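Local coordinates for probable arabinosyltransferase C (Mycobacterium tuberculosis, PDB 3PTY), which polymerises arabinose into the arabinan of the mycobacterial cell wall, its C-terminal extracellular domain, present here, being a lectin-like carbohydrate-binding module, at residues P143-S148 with V228-D233. Sequence-based numbering, arbitrary orientation.
With CA (calcium ion), chain C.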
ATOM      1  N   PRO A 143      30.908 -17.378  14.169  1.00 29.34           N
ATOM      2  CA  PRO A 143      31.086 -17.373  12.711  1.00 30.49           C
ATOM      3  C   PRO A 143      30.329 -18.540  12.083  1.00 29.22           C
ATOM      4  O   PRO A 143      30.224 -19.599  12.700  1.00 28.31           O
ATOM      5  CB  PRO A 143      32.597 -17.577  12.536  1.00 35.15           C
ATOM      6  CG  PRO A 143      33.203 -17.194  13.844  1.00 36.81           C
ATOM      7  CD  PRO A 143      32.186 -17.535  14.889  1.00 30.99           C
ATOM      8  N   ALA A 144      29.814 -18.359  10.872  1.00 23.43           N
ATOM      9  CA  ALA A 144      29.021 -19.408  10.241  1.00 21.86           C
ATOM     10  C   ALA A 144      29.311 -19.468   8.754  1.00 25.44           C
ATOM     11  O   ALA A 144      29.586 -18.444   8.122  1.00 26.35           O
ATOM     12  CB  ALA A 144      27.537 -19.176  10.495  1.00 18.39           C
ATOM     13  N   MET A 145      29.274 -20.672   8.199  1.00 23.70           N
ATOM     14  CA  MET A 145      29.567 -20.856   6.783  1.00 27.17           C
ATOM     15  C   MET A 145      28.752 -22.005   6.250  1.00 25.95           C
ATOM     16  O   MET A 145      28.460 -22.947   6.978  1.00 22.16           O
ATOM     17  CB  MET A 145      31.037 -21.205   6.567  1.00 25.06           C
ATOM     18  CG  MET A 145      32.026 -20.226   7.150  1.00 41.21           C
ATOM     19  SD  MET A 145      33.691 -20.733   6.675  1.00 62.00           S
ATOM     20  CE  MET A 145      33.536 -20.699   4.887  1.00 76.06           C
ATOM     21  N   LEU A 146      28.423 -21.950   4.964  1.00 18.98           N
ATOM     22  CA  LEU A 146      27.688 -23.038   4.339  1.00 19.50           C
ATOM     23  C   LEU A 146      28.217 -23.306   2.944  1.00 21.23           C
ATOM     24  O   LEU A 146      28.508 -22.380   2.190  1.00 22.47           O
ATOM     25  CB  LEU A 146      26.199 -22.704   4.263  1.00 17.93           C
ATOM     26  CG  LEU A 146      25.286 -23.762   3.629  1.00 23.09           C
ATOM     27  CD1 LEU A 146      25.209 -25.012   4.511  1.00 22.13           C
ATOM     28  CD2 LEU A 146      23.897 -23.202   3.420  1.00 26.55           C
ATOM     29  N   ARG A 147      28.332 -24.585   2.609  1.00 18.34           N
ATOM     30  CA  ARG A 147      28.604 -25.013   1.250  1.00 18.42           C
ATOM     31  C   ARG A 147      27.707 -26.205   0.987  1.00 22.58           C
ATOM     32  O   ARG A 147      27.839 -27.238   1.646  1.00 21.75           O
ATOM     33  CB  ARG A 147      30.075 -25.420   1.093  1.00 20.17           C
ATOM     34  CG  ARG A 147      30.427 -25.940  -0.288  1.00 24.85           C
ATOM     35  CD  ARG A 147      31.943 -26.057  -0.478  1.00 33.06           C
ATOM     36  NE  ARG A 147      32.515 -27.202   0.235  1.00 36.51           N
ATOM     37  CZ  ARG A 147      33.311 -27.108   1.294  1.00 43.44           C
ATOM     38  NH1 ARG A 147      33.640 -25.915   1.781  1.00 44.86           N
ATOM     39  NH2 ARG A 147      33.781 -28.211   1.865  1.00 41.61           N
ATOM     40  N   SER A 148      26.780 -26.062   0.047  1.00 18.93           N
ATOM     41  CA  SER A 148      25.858 -27.143  -0.255  1.00 18.53           C
ATOM     42  C   SER A 148      26.562 -28.219  -1.071  1.00 21.92           C
ATOM     43  O   SER A 148      27.671 -28.017  -1.569  1.00 19.90           O
ATOM     44  CB  SER A 148      24.643 -26.625  -1.039  1.00 20.57           C
ATOM     45  OG  SER A 148      24.971 -26.431  -2.414  1.00 20.88           O
ATOM     46  N   VAL A 228      27.120 -21.291  -1.734  1.00 16.84           N
ATOM     47  CA  VAL A 228      28.078 -21.055  -0.666  1.00 15.96           C
ATOM     48  C   VAL A 228      27.693 -19.768   0.037  1.00 24.21           C
ATOM     49  O   VAL A 228      27.296 -18.792  -0.603  1.00 26.46           O
ATOM     50  CB  VAL A 228      29.527 -20.979  -1.184  1.00 26.05           C
ATOM     51  CG1 VAL A 228      29.920 -22.298  -1.864  1.00 24.75           C
ATOM     52  CG2 VAL A 228      29.695 -19.809  -2.138  1.00 31.23           C
ATOM     53  N   ALA A 229      27.779 -19.778   1.359  1.00 20.44           N
ATOM     54  CA  ALA A 229      27.400 -18.618   2.138  1.00 20.09           C
ATOM     55  C   ALA A 229      28.404 -18.424   3.257  1.00 24.90           C
ATOM     56  O   ALA A 229      28.915 -19.391   3.822  1.00 22.42           O
ATOM     57  CB  ALA A 229      25.981 -18.783   2.707  1.00 17.89           C
ATOM     58  N   ASP A 230      28.676 -17.168   3.575  1.00 20.85           N
ATOM     59  CA  ASP A 230      29.669 -16.836   4.580  1.00 26.74           C
ATOM     60  C   ASP A 230      29.096 -15.750   5.474  1.00 27.85           C
ATOM     61  O   ASP A 230      28.818 -14.637   5.021  1.00 27.32           O
ATOM     62  CB  ASP A 230      30.962 -16.367   3.910  1.00 33.78           C
ATOM     63  CG  ASP A 230      32.113 -16.243   4.887  1.00 48.88           C
ATOM     64  OD1 ASP A 230      32.038 -16.848   5.980  1.00 50.98           O
ATOM     65  OD2 ASP A 230      33.094 -15.540   4.564  1.00 55.51           O
ATOM     66  N   ASP A 231      28.891 -16.092   6.739  1.00 23.00           N
ATOM     67  CA  ASP A 231      28.345 -15.157   7.707  1.00 25.70           C
ATOM     68  C   ASP A 231      29.310 -14.979   8.876  1.00 27.85           C
ATOM     69  O   ASP A 231      29.182 -15.639   9.919  1.00 24.17           O
ATOM     70  CB  ASP A 231      26.992 -15.655   8.201  1.00 22.52           C
ATOM     71  CG  ASP A 231      26.431 -14.801   9.299  1.00 27.07           C
ATOM     72  OD1 ASP A 231      26.960 -13.691   9.510  1.00 28.61           O
ATOM     73  OD2 ASP A 231      25.461 -15.241   9.952  1.00 25.62           O
ATOM     74  N   GLN A 232      30.265 -14.075   8.689  1.00 25.10           N
ATOM     75  CA  GLN A 232      31.305 -13.792   9.674  1.00 29.90           C
ATOM     76  C   GLN A 232      30.944 -12.607  10.561  1.00 35.14           C
ATOM     77  O   GLN A 232      31.669 -12.278  11.495  1.00 36.87           O
ATOM     78  CB  GLN A 232      32.623 -13.487   8.964  1.00 33.50           C
ATOM     79  CG  GLN A 232      33.151 -14.627   8.116  1.00 38.25           C
ATOM     80  CD  GLN A 232      33.592 -15.810   8.952  1.00 44.88           C
ATOM     81  OE1 GLN A 232      34.244 -15.646   9.983  1.00 47.65           O
ATOM     82  NE2 GLN A 232      33.238 -17.013   8.512  1.00 46.00           N
ATOM     83  N   ASP A 233      29.827 -11.957  10.258  1.00 31.61           N
ATOM     84  CA  ASP A 233      29.415 -10.767  10.991  1.00 31.83           C
ATOM     85  C   ASP A 233      28.664 -11.183  12.245  1.00 31.78           C
ATOM     86  O   ASP A 233      27.590 -11.759  12.157  1.00 29.46           O
ATOM     87  CB  ASP A 233      28.532  -9.892  10.099  1.00 34.47           C
ATOM     88  CG  ASP A 233      28.103  -8.596  10.772  1.00 40.16           C
ATOM     89  OD1 ASP A 233      28.168  -8.503  12.016  1.00 38.54           O
ATOM     90  OD2 ASP A 233      27.682  -7.672  10.044  1.00 41.79           O
TER
HETATM   91 CA    CA C1125      25.958 -13.626  11.938  1.00 28.87          CA
HETATM   92  O   HOH W   1      27.866 -15.212  12.279  1.00 23.31           O
HETATM   93  O   HOH W   2      25.542 -12.752  14.309  1.00 26.21           O
HETATM   94  O   HOH W   3      24.256 -15.326  13.013  1.00 24.24           O
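An antiparallel strand pair running into a calcium site joins Ala-144 to Asp-231 and Leu-146 to Ala-229, both hydrogen-bonded pairs, with the axes 4.6 Å apart. Three of the four backbone bonds are short and fairly straight; the one at the calcium end, Ala-144 N to Asp-231 O, is longer (3.0 Å), and its donor stands well above the carbonyl plane. Asp-231 O also accepts a bond from a calcium-bound water, which couples the strand end to the metal shell. Between these pairs, Met-145 CA makes a CA-H...O contact with Ala-229 O (3.4 Å). The strands belong to the antiparallel sheet of the lectin-like beta-sandwich, where strand 63-65 flanks 144-152 and strand 178-183 flanks 224-231. On the face of Ala-144, Leu-146 and Ala-229, Leu-242 packs on Leu-146 and Ala-229, and Phe-67 on Ala-144 and Leu-146. Asp-231 shares this face: with CG anti to the backbone N (chi1 175°), its carboxylate grips calcium through both oxygens at 2.6 Å, and OD2 is also bonded to Ser-135 OG. Asp-233 O, His-238 O and three waters complete the shell. On the other face, Gln-232 folds back at chi2 (-68°) and gives NE2 to the syn lone pair of Asp-230 OD1 (2.8 Å), nearly in its own amide plane. Met-145 CG packs against this amide-carboxylate pair, 3.6 Å from Asp-230 OD1, while Gln-232 OE1 lies 3.6 Å from Pro-143 CB.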